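Side-chain contacts in glycosyl hydrolases family 31 family protein (Aspergillus niger, PDB 6DRU), which hydrolyses terminal alpha-xylosyl residues, liberating alpha-xylose from the non-reducing terminal glucose of xyloglucan oligosaccharides: residues A[29-34]-A[95-100]; A[275-280]-A[584-589]; A[548-553]-A[647-652]. One frame throughout, in Å; residues are numbered along the deposited sequence.

Contact 1: residues A[29-34]-A[95-100]; sequences FRVRAW and YRLSFY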
loop_
_atom_site.group_PDB
_atom_site.type_symbol
_atom_site.label_atom_id
_atom_site.label_comp_id
_atom_site.label_asym_id
_atom_site.label_seq_id
_atom_site.Cartn_x
_atom_site.Cartn_y
_atom_site.Cartn_z
ATOM N N PHE A 29 26.553 -23.772 -3.469
ATOM C CA PHE A 29 25.590 -23.752 -2.377
ATOM C C PHE A 29 24.332 -23.026 -2.831
ATOM O O PHE A 29 24.406 -22.051 -3.586
ATOM C CB PHE A 29 26.160 -23.070 -1.128
ATOM C CG PHE A 29 27.014 -23.970 -0.284
ATOM C CD1 PHE A 29 26.486 -25.124 0.270
ATOM C CD2 PHE A 29 28.341 -23.660 -0.038
ATOM C CE1 PHE A 29 27.268 -25.957 1.051
ATOM C CE2 PHE A 29 29.127 -24.487 0.742
ATOM C CZ PHE A 29 28.589 -25.638 1.287
ATOM N N ARG A 30 23.180 -23.511 -2.378
ATOM C CA ARG A 30 21.900 -22.861 -2.623
ATOM C C ARG A 30 21.337 -22.358 -1.302
ATOM O O ARG A 30 21.235 -23.122 -0.336
ATOM C CB ARG A 30 20.909 -23.816 -3.290
ATOM C CG ARG A 30 19.582 -23.161 -3.625
ATOM C CD ARG A 30 18.575 -24.164 -4.155
ATOM N NE ARG A 30 17.418 -23.493 -4.737
ATOM C CZ ARG A 30 16.310 -24.116 -5.124
ATOM N NH1 ARG A 30 16.201 -25.430 -4.985
ATOM N NH2 ARG A 30 15.307 -23.421 -5.646
ATOM N N VAL A 31 20.974 -21.079 -1.260
ATOM C CA VAL A 31 20.490 -20.431 -0.047
ATOM C C VAL A 31 19.068 -19.946 -0.285
ATOM O O VAL A 31 18.793 -19.281 -1.291
ATOM C CB VAL A 31 21.402 -19.266 0.377
ATOM C CG1 VAL A 31 20.815 -18.540 1.576
ATOM C CG2 VAL A 31 22.793 -19.776 0.696
ATOM N N ARG A 32 18.169 -20.285 0.636
ATOM C CA ARG A 32 16.790 -19.818 0.611
ATOM C C ARG A 32 16.408 -19.309 1.994
ATOM O O ARG A 32 16.757 -19.923 3.007
ATOM C CB ARG A 32 15.831 -20.928 0.159
ATOM C CG ARG A 32 15.771 -21.086 -1.351
ATOM C CD ARG A 32 14.859 -22.223 -1.778
ATOM N NE ARG A 32 15.426 -23.529 -1.461
ATOM C CZ ARG A 32 14.897 -24.686 -1.849
ATOM N NH1 ARG A 32 13.788 -24.702 -2.575
ATOM N NH2 ARG A 32 15.481 -25.828 -1.513
ATOM N N ALA A 33 15.697 -18.185 2.030
ATOM C CA ALA A 33 15.318 -17.549 3.281
ATOM C C ALA A 33 13.915 -16.972 3.163
ATOM O O ALA A 33 13.530 -16.472 2.103
ATOM C CB ALA A 33 16.310 -16.442 3.668
ATOM N N TRP A 34 13.157 -17.042 4.262
ATOM C CA TRP A 34 11.795 -16.529 4.292
ATOM C C TRP A 34 11.409 -16.138 5.710
ATOM O O TRP A 34 11.790 -16.836 6.662
ATOM C CB TRP A 34 10.794 -17.557 3.753
ATOM C CG TRP A 34 10.734 -18.839 4.538
ATOM C CD1 TRP A 34 9.939 -19.104 5.615
ATOM C CD2 TRP A 34 11.489 -20.033 4.296
ATOM N NE1 TRP A 34 10.156 -20.385 6.062
ATOM C CE2 TRP A 34 11.103 -20.976 5.268
ATOM C CE3 TRP A 34 12.456 -20.394 3.353
ATOM C CZ2 TRP A 34 11.647 -22.257 5.324
ATOM C CZ3 TRP A 34 12.997 -21.668 3.411
ATOM C CH2 TRP A 34 12.591 -22.582 4.390
ATOM N N TYR A 95 24.420 -17.163 12.536
ATOM C CA TYR A 95 23.294 -16.680 11.748
ATOM C C TYR A 95 23.717 -15.796 10.583
ATOM O O TYR A 95 22.851 -15.276 9.870
ATOM C CB TYR A 95 22.302 -15.921 12.643
ATOM C CG TYR A 95 22.940 -14.845 13.491
ATOM C CD1 TYR A 95 23.302 -13.620 12.942
ATOM C CD2 TYR A 95 23.177 -15.050 14.843
ATOM C CE1 TYR A 95 23.891 -12.638 13.714
ATOM C CE2 TYR A 95 23.758 -14.069 15.624
ATOM C CZ TYR A 95 24.116 -12.867 15.056
ATOM O OH TYR A 95 24.700 -11.891 15.834
ATOM N N ARG A 96 25.016 -15.605 10.374
ATOM C CA ARG A 96 25.540 -14.857 9.241
ATOM C C ARG A 96 26.313 -15.801 8.330
ATOM O O ARG A 96 27.002 -16.707 8.806
ATOM C CB ARG A 96 26.442 -13.711 9.708
ATOM C CG ARG A 96 25.693 -12.592 10.406
ATOM C CD ARG A 96 25.065 -11.635 9.402
ATOM N NE ARG A 96 24.082 -10.759 10.030
ATOM C CZ ARG A 96 22.771 -10.984 10.024
ATOM N NH1 ARG A 96 22.283 -12.056 9.415
ATOM N NH2 ARG A 96 21.947 -10.136 10.623
ATOM N N LEU A 97 26.202 -15.587 7.023
ATOM C CA LEU A 97 26.788 -16.482 6.037
ATOM C C LEU A 97 28.070 -15.894 5.459
ATOM O O LEU A 97 28.175 -14.681 5.256
ATOM C CB LEU A 97 25.794 -16.773 4.910
ATOM C CG LEU A 97 24.399 -17.247 5.324
ATOM C CD1 LEU A 97 23.584 -17.644 4.103
ATOM C CD2 LEU A 97 24.489 -18.404 6.308
ATOM N N SER A 98 29.041 -16.769 5.193
ATOM C CA SER A 98 30.286 -16.398 4.536
ATOM C C SER A 98 30.741 -17.569 3.679
ATOM O O SER A 98 30.586 -18.728 4.074
ATOM C CB SER A 98 31.372 -16.021 5.550
ATOM O OG SER A 98 31.681 -17.109 6.402
ATOM N N PHE A 99 31.302 -17.264 2.511
ATOM C CA PHE A 99 31.659 -18.273 1.522
ATOM C C PHE A 99 33.130 -18.158 1.152
ATOM O O PHE A 99 33.607 -17.072 0.801
ATOM C CB PHE A 99 30.785 -18.139 0.271
ATOM C CG PHE A 99 29.326 -18.375 0.527
ATOM C CD1 PHE A 99 28.809 -19.662 0.526
ATOM C CD2 PHE A 99 28.473 -17.316 0.782
ATOM C CE1 PHE A 99 27.466 -19.885 0.766
ATOM C CE2 PHE A 99 27.130 -17.531 1.025
ATOM C CZ PHE A 99 26.626 -18.818 1.016
ATOM N N TYR A 100 33.841 -19.281 1.223
ATOM C CA TYR A 100 35.249 -19.359 0.868
ATOM C C TYR A 100 35.453 -20.375 -0.247
ATOM O O TYR A 100 34.641 -21.284 -0.445
ATOM C CB TYR A 100 36.111 -19.752 2.076
ATOM C CG TYR A 100 36.041 -18.798 3.245
ATOM C CD1 TYR A 100 34.992 -18.856 4.154
ATOM C CD2 TYR A 100 37.034 -17.846 3.449
ATOM C CE1 TYR A 100 34.929 -17.988 5.228
ATOM C CE2 TYR A 100 36.980 -16.975 4.520
ATOM C CZ TYR A 100 35.925 -17.049 5.407
ATOM O OH TYR A 100 35.867 -16.183 6.474
#

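Contact 2: residues A[275-280]-A[584-589]; sequences RNIPVS and IIVSYI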
loop_
_atom_site.group_PDB
_atom_site.type_symbol
_atom_site.label_atom_id
_atom_site.label_comp_id
_atom_site.label_asym_id
_atom_site.label_seq_id
_atom_site.Cartn_x
_atom_site.Cartn_y
_atom_site.Cartn_z
ATOM N N ARG A 275 20.542 -14.510 -59.214
ATOM C CA ARG A 275 21.896 -14.016 -58.995
ATOM C C ARG A 275 22.817 -15.062 -58.384
ATOM O O ARG A 275 24.009 -14.784 -58.212
ATOM C CB ARG A 275 21.872 -12.779 -58.093
ATOM C CG ARG A 275 21.124 -11.589 -58.663
ATOM C CD ARG A 275 21.051 -10.473 -57.636
ATOM N NE ARG A 275 20.290 -9.323 -58.113
ATOM C CZ ARG A 275 20.841 -8.177 -58.499
ATOM N NH1 ARG A 275 22.158 -8.031 -58.460
ATOM N NH2 ARG A 275 20.078 -7.177 -58.917
ATOM N N ASN A 276 22.296 -16.245 -58.053
ATOM C CA ASN A 276 23.086 -17.332 -57.473
ATOM C C ASN A 276 23.765 -16.903 -56.170
ATOM O O ASN A 276 24.921 -17.244 -55.907
ATOM C CB ASN A 276 24.115 -17.860 -58.477
ATOM C CG ASN A 276 24.421 -19.332 -58.280
ATOM O OD1 ASN A 276 23.543 -20.120 -57.931
ATOM N ND2 ASN A 276 25.676 -19.709 -58.499
ATOM N N ILE A 277 23.042 -16.152 -55.346
ATOM C CA ILE A 277 23.527 -15.708 -54.041
ATOM C C ILE A 277 22.838 -16.549 -52.972
ATOM O O ILE A 277 21.598 -16.586 -52.936
ATOM C CB ILE A 277 23.271 -14.212 -53.815
ATOM C CG1 ILE A 277 23.924 -13.385 -54.922
ATOM C CG2 ILE A 277 23.793 -13.785 -52.452
ATOM C CD1 ILE A 277 23.755 -11.892 -54.748
ATOM N N PRO A 278 23.580 -17.226 -52.096
ATOM C CA PRO A 278 22.937 -18.106 -51.113
ATOM C C PRO A 278 22.265 -17.328 -49.992
ATOM O O PRO A 278 22.764 -16.298 -49.530
ATOM C CB PRO A 278 24.102 -18.949 -50.584
ATOM C CG PRO A 278 25.294 -18.070 -50.754
ATOM C CD PRO A 278 25.050 -17.263 -52.001
ATOM N N VAL A 279 21.118 -17.842 -49.556
ATOM C CA VAL A 279 20.384 -17.306 -48.413
ATOM C C VAL A 279 19.721 -18.476 -47.697
ATOM O O VAL A 279 19.210 -19.403 -48.335
ATOM C CB VAL A 279 19.360 -16.230 -48.844
ATOM C CG1 VAL A 279 18.351 -16.797 -49.832
ATOM C CG2 VAL A 279 18.656 -15.639 -47.632
ATOM N N SER A 280 19.756 -18.449 -46.364
ATOM C CA SER A 280 19.269 -19.567 -45.565
ATOM C C SER A 280 17.904 -19.330 -44.933
ATOM O O SER A 280 17.191 -20.300 -44.658
ATOM C CB SER A 280 20.277 -19.907 -44.462
ATOM O OG SER A 280 21.464 -20.457 -45.004
ATOM N N ILE A 584 31.602 -7.102 -52.217
ATOM C CA ILE A 584 32.092 -7.155 -50.843
ATOM C C ILE A 584 31.084 -7.865 -49.946
ATOM O O ILE A 584 31.447 -8.720 -49.129
ATOM C CB ILE A 584 32.399 -5.739 -50.324
ATOM C CG1 ILE A 584 33.254 -4.969 -51.329
ATOM C CG2 ILE A 584 33.104 -5.807 -48.982
ATOM C CD1 ILE A 584 33.614 -3.574 -50.869
ATOM N N ILE A 585 29.803 -7.517 -50.083
ATOM C CA ILE A 585 28.771 -8.111 -49.238
ATOM C C ILE A 585 28.620 -9.598 -49.537
ATOM O O ILE A 585 28.488 -10.418 -48.620
ATOM C CB ILE A 585 27.441 -7.357 -49.419
ATOM C CG1 ILE A 585 27.621 -5.873 -49.087
ATOM C CG2 ILE A 585 26.360 -7.969 -48.541
ATOM C CD1 ILE A 585 26.414 -5.023 -49.414
ATOM N N VAL A 586 28.633 -9.969 -50.820
ATOM C CA VAL A 586 28.451 -11.367 -51.196
ATOM C C VAL A 586 29.648 -12.211 -50.769
ATOM O O VAL A 586 29.502 -13.401 -50.465
ATOM C CB VAL A 586 28.181 -11.471 -52.710
ATOM C CG1 VAL A 586 28.064 -12.924 -53.141
ATOM C CG2 VAL A 586 26.910 -10.714 -53.069
ATOM N N SER A 587 30.843 -11.615 -50.717
ATOM C CA SER A 587 32.016 -12.362 -50.275
ATOM C C SER A 587 31.876 -12.802 -48.824
ATOM O O SER A 587 32.210 -13.942 -48.478
ATOM C CB SER A 587 33.278 -11.518 -50.454
ATOM O OG SER A 587 33.343 -10.483 -49.488
ATOM N N TYR A 588 31.376 -11.916 -47.960
ATOM C CA TYR A 588 31.181 -12.283 -46.563
ATOM C C TYR A 588 30.043 -13.281 -46.395
ATOM O O TYR A 588 30.059 -14.082 -45.454
ATOM C CB TYR A 588 30.938 -11.031 -45.723
ATOM C CG TYR A 588 32.212 -10.292 -45.383
ATOM C CD1 TYR A 588 33.074 -10.773 -44.405
ATOM C CD2 TYR A 588 32.561 -9.121 -46.045
ATOM C CE1 TYR A 588 34.244 -10.107 -44.092
ATOM C CE2 TYR A 588 33.727 -8.448 -45.737
ATOM C CZ TYR A 588 34.565 -8.946 -44.760
ATOM O OH TYR A 588 35.727 -8.281 -44.448
ATOM N N ILE A 589 29.050 -13.248 -47.287
ATOM C CA ILE A 589 28.009 -14.273 -47.272
ATOM C C ILE A 589 28.614 -15.639 -47.569
ATOM O O ILE A 589 28.301 -16.634 -46.902
ATOM C CB ILE A 589 26.890 -13.918 -48.269
ATOM C CG1 ILE A 589 26.121 -12.685 -47.790
ATOM C CG2 ILE A 589 25.947 -15.097 -48.458
ATOM C CD1 ILE A 589 25.006 -12.261 -48.721
#

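Contact 3: residues A[548-553]-A[647-652]; sequences TTFLPF and PRLLVS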
loop_
_atom_site.group_PDB
_atom_site.type_symbol
_atom_site.label_atom_id
_atom_site.label_comp_id
_atom_site.label_asym_id
_atom_site.label_seq_id
_atom_site.Cartn_x
_atom_site.Cartn_y
_atom_site.Cartn_z
ATOM N N THR A 548 28.986 -9.187 -38.664
ATOM C CA THR A 548 27.976 -10.208 -38.411
ATOM C C THR A 548 28.396 -11.576 -38.931
ATOM O O THR A 548 27.828 -12.587 -38.504
ATOM C CB THR A 548 26.645 -9.799 -39.039
ATOM O OG1 THR A 548 26.765 -9.810 -40.468
ATOM C CG2 THR A 548 26.251 -8.406 -38.580
ATOM N N THR A 549 29.372 -11.632 -39.842
ATOM C CA THR A 549 29.913 -12.920 -40.265
ATOM C C THR A 549 30.535 -13.669 -39.095
ATOM O O THR A 549 30.466 -14.902 -39.038
ATOM C CB THR A 549 30.951 -12.720 -41.370
ATOM O OG1 THR A 549 30.456 -11.778 -42.331
ATOM C CG2 THR A 549 31.250 -14.043 -42.068
ATOM N N PHE A 550 31.135 -12.944 -38.154
ATOM C CA PHE A 550 31.801 -13.560 -37.014
ATOM C C PHE A 550 30.991 -13.340 -35.741
ATOM O O PHE A 550 31.521 -12.895 -34.718
ATOM C CB PHE A 550 33.220 -13.009 -36.880
ATOM C CG PHE A 550 34.040 -13.170 -38.128
ATOM C CD1 PHE A 550 34.775 -14.323 -38.345
ATOM C CD2 PHE A 550 34.063 -12.174 -39.094
ATOM C CE1 PHE A 550 35.521 -14.479 -39.495
ATOM C CE2 PHE A 550 34.808 -12.324 -40.245
ATOM C CZ PHE A 550 35.539 -13.478 -40.447
ATOM N N LEU A 551 29.705 -13.654 -35.806
ATOM C CA LEU A 551 28.772 -13.618 -34.692
ATOM C C LEU A 551 28.020 -14.937 -34.656
ATOM O O LEU A 551 27.989 -15.667 -35.652
ATOM C CB LEU A 551 27.781 -12.453 -34.823
ATOM C CG LEU A 551 28.315 -11.061 -34.500
ATOM C CD1 LEU A 551 27.251 -10.011 -34.763
ATOM C CD2 LEU A 551 28.781 -11.005 -33.055
ATOM N N PRO A 552 27.426 -15.290 -33.509
ATOM C CA PRO A 552 26.713 -16.574 -33.425
ATOM C C PRO A 552 25.673 -16.767 -34.513
ATOM O O PRO A 552 25.477 -17.896 -34.979
ATOM C CB PRO A 552 26.077 -16.520 -32.031
ATOM C CG PRO A 552 27.026 -15.689 -31.241
ATOM C CD PRO A 552 27.510 -14.625 -32.194
ATOM N N PHE A 553 25.012 -15.696 -34.945
ATOM C CA PHE A 553 24.081 -15.755 -36.061
ATOM C C PHE A 553 24.276 -14.524 -36.930
ATOM O O PHE A 553 24.325 -13.402 -36.418
ATOM C CB PHE A 553 22.626 -15.846 -35.578
ATOM C CG PHE A 553 22.296 -17.149 -34.905
ATOM C CD1 PHE A 553 21.877 -18.241 -35.648
ATOM C CD2 PHE A 553 22.409 -17.283 -33.530
ATOM C CE1 PHE A 553 21.578 -19.445 -35.033
ATOM C CE2 PHE A 553 22.111 -18.482 -32.911
ATOM C CZ PHE A 553 21.694 -19.564 -33.663
ATOM N N PRO A 647 37.342 -20.855 -30.375
ATOM C CA PRO A 647 38.663 -20.974 -29.741
ATOM C C PRO A 647 39.822 -20.469 -30.585
ATOM O O PRO A 647 40.928 -20.322 -30.047
ATOM C CB PRO A 647 38.788 -22.483 -29.494
ATOM C CG PRO A 647 37.986 -23.095 -30.585
ATOM C CD PRO A 647 36.827 -22.158 -30.831
ATOM N N ARG A 648 39.620 -20.182 -31.869
ATOM C CA ARG A 648 40.735 -19.882 -32.757
ATOM C C ARG A 648 40.712 -18.483 -33.358
ATOM O O ARG A 648 41.780 -17.952 -33.663
ATOM C CB ARG A 648 40.796 -20.905 -33.904
ATOM C CG ARG A 648 40.849 -22.353 -33.446
ATOM C CD ARG A 648 42.259 -22.759 -33.043
ATOM N NE ARG A 648 42.300 -24.083 -32.426
ATOM C CZ ARG A 648 42.773 -25.172 -33.024
ATOM N NH1 ARG A 648 43.257 -25.098 -34.256
ATOM N NH2 ARG A 648 42.772 -26.337 -32.387
ATOM N N LEU A 649 39.546 -17.867 -33.524
ATOM C CA LEU A 649 39.444 -16.588 -34.214
ATOM C C LEU A 649 39.411 -15.438 -33.217
ATOM O O LEU A 649 38.729 -15.512 -32.193
ATOM C CB LEU A 649 38.194 -16.547 -35.094
ATOM C CG LEU A 649 38.190 -17.485 -36.302
ATOM C CD1 LEU A 649 36.864 -17.405 -37.037
ATOM C CD2 LEU A 649 39.338 -17.150 -37.238
ATOM N N LEU A 650 40.155 -14.374 -33.522
ATOM C CA LEU A 650 40.117 -13.130 -32.763
ATOM C C LEU A 650 39.594 -12.030 -33.676
ATOM O O LEU A 650 40.210 -11.731 -34.704
ATOM C CB LEU A 650 41.498 -12.769 -32.215
ATOM C CG LEU A 650 41.604 -11.401 -31.539
ATOM C CD1 LEU A 650 41.120 -11.481 -30.100
ATOM C CD2 LEU A 650 43.026 -10.866 -31.599
ATOM N N VAL A 651 38.477 -11.416 -33.291
ATOM C CA VAL A 651 37.763 -10.464 -34.134
ATOM C C VAL A 651 37.805 -9.088 -33.483
ATOM O O VAL A 651 37.761 -8.971 -32.253
ATOM C CB VAL A 651 36.306 -10.917 -34.371
ATOM C CG1 VAL A 651 35.592 -9.976 -35.331
ATOM C CG2 VAL A 651 36.271 -12.349 -34.890
ATOM N N SER A 652 37.894 -8.048 -34.314
ATOM C CA SER A 652 37.852 -6.663 -33.844
ATOM C C SER A 652 37.280 -5.803 -34.963
ATOM O O SER A 652 37.978 -5.491 -35.941
ATOM C CB SER A 652 39.230 -6.163 -33.422
ATOM O OG SER A 652 39.183 -4.795 -33.055
#

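Contact 1: residues A[29-34]-A[95-100]
With CG set beside the backbone N and opposite the carbonyl carbon in both Phe29 and Phe99 (chi1 -82° and -63°), the two benzyl groups are thrown into the space between their strands and meet at a slant. CE1 of Phe99 lies 3.9 Å from CB of Phe29, and CD2 of Phe29 comes to the edge of the Phe99 ring, 4.0 Å from its CE1. Both methyls of Val31 take part: CG1 meets CD1 of Leu97 tip to tip at 3.9 Å, and CG2 reaches the rim of the Phe99 ring, close to its plane and 4.0 Å from CZ, while also bordering CD1 of Leu97. Backbones 9.1 Å apart at the CA atoms of Phe29 and Phe99 are too distant for strand pairing; this is the face-to-face packing of two beta sheets, one containing strand 28-35 and the other strand 98-102, in the N-terminal beta-rich part of the chain. Ile21 and Tyr218, from the strands flanking 28-35, also touch Leu97, and Leu83 of strand 81-85 packs on both Phe29 and Leu97. A classic beta bulge at Tyr95 and Arg96 precedes the packed residues.

Contact 2: residues A[275-280]-A[584-589]
Ile277 and Val586 meet through single methyl groups, CD1 of Ile277 lying 3.8 Å from CG2 of Val586, with the two side chains crossing at about a right angle. The other branch of Ile277 serves a second partner: its CG2 is 4.2 Å from CD1 of Ile589, the looser of its two contacts. Ile589 in turn offers its own CG2 to Pro278, 3.8 Å from the ring atom CG and 3.6 Å from the carbonyl O of Pro278. The torsions account for this division of labour, because in Ile589 CG2 stands opposite the backbone N while CG1, the other branch (chi1 -68°), brings CD1 up to Ile277. One shell out, Asn276 closes helix 262-274 with a Schellman motif, its positive phi of 58° turning the chain immediately ahead of Ile277. Farther along, the hydroxyls of Ser280 and Tyr593 are hydrogen-bonded, and the backbone of Ser280 bonds to Tyr252 and Glu319. Tyr252 also touches Ile589, while His590 and Tyr593 pack on Pro278. The arrangement joins the alpha-to-beta connection ahead of barrel strand 281-284 to helix 582-594, packing at the outer, helical layer of the GH31 TIM barrel.

Contact 3: residues A[548-553]-A[647-652]
The backbones come to 7.3 Å at the CA atoms of Phe550 and Val651, where an irregular loop following helix 535-548 faces the short strand 649-651. Phe550 supplies the whole of the loop's side of the contact. Its CG stands beside the backbone N (chi1 -55°), which directs the ring at the strand, and two alternate strand residues receive it. Near its root, CB of Phe550 is 3.7 Å from CG2 of Val651, with the same methyl 4.0 Å from CG of Phe550. Farther out, CD1 of Leu649 comes to the ring edge, close to the ring plane, 3.9 Å from CD1 of Phe550 and 4.1 Å from its CE1. Leu649 and Phe550 cross at about a right angle, whereas Val651 meets the phenylalanine obliquely. All three residues are buried, and Val703 of the neighbouring strand 703-705 packs against both Phe550 and Leu649. The loop has polar ties as well: the carbonyl of Phe550 accepts a hydrogen bond from the hydroxyl of Tyr643, and Arg592 bonds to the carbonyls of Thr549, Leu551 and Pro552. This is apolar interdomain packing, an aromatic residue from the GH31 TIM barrel set against the beta sheet of the C-terminal domain.

From the N terminus, contact 1 comes first, closing a loop of 60 intervening residues without helix and holding together two sheets of the beta-rich N-terminal part before contact 2 opens. Contact 2 spans 303 residues, bringing an early connection of the TIM barrel back to its late helix 582-594. Contact 3 opens inside that span and closes beyond it, at 647-652, tying the barrel to the C-terminal beta domain, so the two loops cross rather than nest. Their centres are 18 Å apart, and they touch where CD1 of Tyr588 packs 3.5 Å from OG1 of Thr549. Contact 1 stands apart, its centre 54 Å from that of contact 2 and across the chain's centre from it.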